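Local structure of dehydrogenase (Sinorhizobium meliloti, 3UOE) at residues Leu166-Asn180 with Gly239-Gly253. The protein probably acts as an oxidoreductase, as a member of the LDH2/MDH2 family of malate and L-lactate dehydrogenases. Numbering follows the deposited sequence.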
# COMPACT_ATOMS: atom_id res chain seq x y z
N LEU A 166 0.64 9.04 16.26
CA LEU A 166 -0.45 10.01 16.24
C LEU A 166 -1.80 9.36 15.98
O LEU A 166 -2.84 10.00 16.12
CB LEU A 166 -0.19 11.07 15.17
CG LEU A 166 1.05 11.92 15.42
CD1 LEU A 166 1.43 12.70 14.16
CD2 LEU A 166 0.84 12.84 16.63
N VAL A 167 -1.77 8.08 15.63
CA VAL A 167 -2.94 7.39 15.10
C VAL A 167 -3.25 6.18 15.96
O VAL A 167 -2.36 5.40 16.27
CB VAL A 167 -2.67 6.90 13.66
CG1 VAL A 167 -3.83 6.05 13.12
CG2 VAL A 167 -2.37 8.09 12.73
N HIS A 168 -4.51 6.01 16.34
CA HIS A 168 -4.85 4.83 17.12
C HIS A 168 -5.21 3.66 16.22
O HIS A 168 -5.65 3.85 15.10
CB HIS A 168 -5.98 5.11 18.12
CG HIS A 168 -7.26 5.54 17.48
ND1 HIS A 168 -8.07 4.69 16.77
CD2 HIS A 168 -7.90 6.74 17.50
CE1 HIS A 168 -9.15 5.34 16.35
NE2 HIS A 168 -9.07 6.59 16.79
N PRO A 169 -5.02 2.43 16.72
CA PRO A 169 -5.45 1.28 15.92
C PRO A 169 -6.97 1.27 15.80
O PRO A 169 -7.66 1.92 16.60
CB PRO A 169 -5.00 0.08 16.76
CG PRO A 169 -4.05 0.63 17.79
CD PRO A 169 -4.48 2.03 18.03
N PHE A 170 -7.48 0.55 14.82
CA PHE A 170 -8.90 0.29 14.74
C PHE A 170 -9.28 -0.49 16.00
O PHE A 170 -8.62 -1.48 16.35
CB PHE A 170 -9.21 -0.51 13.47
CG PHE A 170 -10.66 -0.80 13.27
CD1 PHE A 170 -11.53 0.19 12.82
CD2 PHE A 170 -11.18 -2.06 13.54
CE1 PHE A 170 -12.88 -0.08 12.65
CE2 PHE A 170 -12.53 -2.33 13.36
CZ PHE A 170 -13.38 -1.34 12.92
N GLY A 171 -10.30 -0.04 16.72
CA GLY A 171 -10.71 -0.69 17.96
C GLY A 171 -9.98 -0.20 19.20
O GLY A 171 -10.28 -0.64 20.31
N GLY A 172 -9.00 0.69 19.01
CA GLY A 172 -8.22 1.25 20.10
C GLY A 172 -8.32 2.76 20.13
O GLY A 172 -8.83 3.36 19.19
N THR A 173 -7.84 3.39 21.20
CA THR A 173 -8.01 4.83 21.33
C THR A 173 -6.73 5.56 21.73
O THR A 173 -6.77 6.74 22.06
CB THR A 173 -9.11 5.18 22.36
OG1 THR A 173 -8.77 4.65 23.64
CG2 THR A 173 -10.46 4.61 21.91
N GLN A 174 -5.61 4.84 21.70
CA GLN A 174 -4.31 5.43 22.02
C GLN A 174 -3.49 5.62 20.76
O GLN A 174 -3.52 4.78 19.86
CB GLN A 174 -3.53 4.52 22.97
CG GLN A 174 -4.04 4.52 24.37
CD GLN A 174 -3.14 3.72 25.29
OE1 GLN A 174 -3.12 2.50 25.24
NE2 GLN A 174 -2.40 4.42 26.15
N ALA A 175 -2.78 6.74 20.71
CA ALA A 175 -1.84 7.03 19.63
C ALA A 175 -0.67 6.06 19.68
O ALA A 175 0.13 6.10 20.62
CB ALA A 175 -1.35 8.46 19.75
N LEU A 176 -0.54 5.19 18.67
CA LEU A 176 0.49 4.15 18.69
C LEU A 176 1.12 3.92 17.33
O LEU A 176 2.13 3.22 17.20
CB LEU A 176 -0.11 2.84 19.20
CG LEU A 176 -0.49 2.84 20.68
CD1 LEU A 176 -1.43 1.67 21.01
CD2 LEU A 176 0.76 2.82 21.55
N ILE A 177 0.51 4.52 16.31
CA ILE A 177 0.92 4.33 14.93
C ILE A 177 1.12 5.71 14.30
O ILE A 177 0.45 6.68 14.69
CB ILE A 177 -0.17 3.53 14.16
CG1 ILE A 177 -0.43 2.18 14.86
CG2 ILE A 177 0.19 3.33 12.69
CD1 ILE A 177 -1.75 1.51 14.47
N GLY A 178 2.03 5.80 13.34
CA GLY A 178 2.28 7.07 12.67
C GLY A 178 1.22 7.37 11.62
O GLY A 178 0.38 6.51 11.32
N THR A 179 1.26 8.58 11.05
CA THR A 179 0.33 8.92 9.98
C THR A 179 0.64 8.13 8.70
O THR A 179 -0.22 7.98 7.84
CB THR A 179 0.31 10.43 9.69
OG1 THR A 179 1.65 10.89 9.46
CG2 THR A 179 -0.29 11.19 10.87
N ASN A 180 1.88 7.66 8.60
CA ASN A 180 2.30 6.64 7.62
C ASN A 180 1.70 6.72 6.22
O ASN A 180 0.93 5.84 5.81
CB ASN A 180 2.08 5.23 8.18
CG ASN A 180 2.82 5.01 9.47
OD1 ASN A 180 3.53 5.90 9.95
ND2 ASN A 180 2.67 3.82 10.05
N GLY A 239 -4.45 13.82 21.58
CA GLY A 239 -5.17 12.57 21.52
C GLY A 239 -4.66 11.60 20.47
O GLY A 239 -3.46 11.36 20.37
N ALA A 240 -5.58 11.06 19.68
CA ALA A 240 -5.22 10.12 18.62
C ALA A 240 -6.19 10.22 17.44
O ALA A 240 -7.39 10.44 17.61
CB ALA A 240 -5.14 8.68 19.16
N ILE A 241 -5.63 10.06 16.25
CA ILE A 241 -6.39 10.18 15.02
C ILE A 241 -6.80 8.79 14.59
O ILE A 241 -6.09 7.82 14.85
CB ILE A 241 -5.53 10.85 13.91
CG1 ILE A 241 -5.16 12.28 14.33
CG2 ILE A 241 -6.26 10.86 12.58
CD1 ILE A 241 -4.05 12.91 13.48
N ALA A 242 -7.96 8.68 13.96
CA ALA A 242 -8.44 7.40 13.45
C ALA A 242 -7.74 7.04 12.14
O ALA A 242 -7.29 7.93 11.40
CB ALA A 242 -9.95 7.43 13.25
N PRO A 243 -7.63 5.74 11.85
CA PRO A 243 -7.16 5.28 10.54
C PRO A 243 -8.26 5.56 9.52
O PRO A 243 -9.42 5.64 9.90
CB PRO A 243 -7.04 3.77 10.73
CG PRO A 243 -8.08 3.47 11.80
CD PRO A 243 -7.89 4.61 12.76
N PHE A 244 -7.91 5.69 8.25
CA PHE A 244 -8.94 5.76 7.22
C PHE A 244 -9.35 4.33 6.91
O PHE A 244 -8.60 3.40 7.20
CB PHE A 244 -8.41 6.43 5.95
CG PHE A 244 -7.93 5.46 4.93
CD1 PHE A 244 -6.69 4.86 5.06
CD2 PHE A 244 -8.72 5.14 3.83
CE1 PHE A 244 -6.23 3.96 4.12
CE2 PHE A 244 -8.28 4.24 2.88
CZ PHE A 244 -7.03 3.65 3.02
N GLY A 245 -10.53 4.15 6.33
CA GLY A 245 -10.95 2.84 5.86
C GLY A 245 -11.03 1.78 6.93
O GLY A 245 -10.86 0.60 6.64
N ASP A 246 -11.27 2.18 8.18
CA ASP A 246 -11.48 1.23 9.26
C ASP A 246 -10.35 0.19 9.39
O ASP A 246 -9.18 0.54 9.38
CB ASP A 246 -12.85 0.55 9.09
CG ASP A 246 -14.01 1.54 9.11
OD1 ASP A 246 -14.03 2.45 9.97
OD2 ASP A 246 -14.92 1.41 8.26
N ALA A 247 -10.71 -1.09 9.52
CA ALA A 247 -9.73 -2.12 9.81
C ALA A 247 -8.71 -2.25 8.68
O ALA A 247 -7.55 -2.62 8.90
CB ALA A 247 -10.40 -3.46 10.07
N LYS A 248 -9.14 -1.94 7.46
CA LYS A 248 -8.29 -2.08 6.29
C LYS A 248 -7.21 -0.99 6.26
O LYS A 248 -6.04 -1.27 6.00
CB LYS A 248 -9.14 -2.06 5.02
CG LYS A 248 -9.98 -3.30 4.84
CD LYS A 248 -10.78 -3.24 3.55
CE LYS A 248 -11.34 -4.61 3.18
NZ LYS A 248 -11.80 -4.63 1.77
N GLY A 249 -7.62 0.24 6.51
CA GLY A 249 -6.67 1.34 6.57
C GLY A 249 -5.71 1.18 7.74
O GLY A 249 -4.54 1.55 7.65
N TYR A 250 -6.22 0.64 8.84
CA TYR A 250 -5.37 0.33 9.98
C TYR A 250 -4.37 -0.75 9.60
O TYR A 250 -3.17 -0.60 9.83
CB TYR A 250 -6.24 -0.11 11.15
CG TYR A 250 -5.56 -1.02 12.16
CD1 TYR A 250 -4.46 -0.58 12.89
CD2 TYR A 250 -6.05 -2.30 12.40
CE1 TYR A 250 -3.85 -1.42 13.83
CE2 TYR A 250 -5.46 -3.13 13.34
CZ TYR A 250 -4.36 -2.69 14.05
OH TYR A 250 -3.77 -3.53 14.96
N GLY A 251 -4.85 -1.83 8.99
CA GLY A 251 -3.97 -2.87 8.49
C GLY A 251 -2.83 -2.28 7.69
O GLY A 251 -1.66 -2.62 7.89
N LEU A 252 -3.15 -1.36 6.79
CA LEU A 252 -2.16 -0.79 5.89
C LEU A 252 -1.17 0.12 6.60
O LEU A 252 0.03 0.06 6.35
CB LEU A 252 -2.84 -0.03 4.75
CG LEU A 252 -1.89 0.26 3.59
CD1 LEU A 252 -1.52 -1.04 2.86
CD2 LEU A 252 -2.49 1.28 2.62
N GLY A 253 -1.68 0.97 7.49
CA GLY A 253 -0.83 1.87 8.26
C GLY A 253 0.18 1.09 9.08
O GLY A 253 1.35 1.47 9.16
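Leu166 and His168 flank a single beta bridge, Val167 opposite Ile241: Ile241 N donates to Leu166 O at 2.8 Å (163° at the hydrogen), and His168 N returns a bond to Ile241 O. With chi1 at 60°, CG of His168 sits between its backbone N and carbonyl carbon, and the imidazole lies with one face over Ile241 O. Its rotation is fixed by ND1, which donates to Pro169 O almost in the ring plane (2.8 Å); Gly172 N, closing the type II turn, reaches that oxygen from the opposite face of its carbonyl plane. Phe170 extends its ring (chi1 -178°, CG opposite the backbone N) onto Ala247 of helix 246-264, whose N lies over one face and whose CB makes a CH-pi contact 4.2 Å from the centroid. One face of the Tyr250 ring takes Phe170 N, while Ile177 CD1 meets the ring edge at CE1 (3.7 Å). Asn180 ND2 donates to Gly253 O (2.8 Å) from above the carbonyl plane and also bonds Glu257. The loop between strands 156-161 and 182-186 is thus joined to strand 240-241, which pairs with 222-223, and to helix 246-264, whose Tyr250 OH bonds Ala323 O of the second subunit.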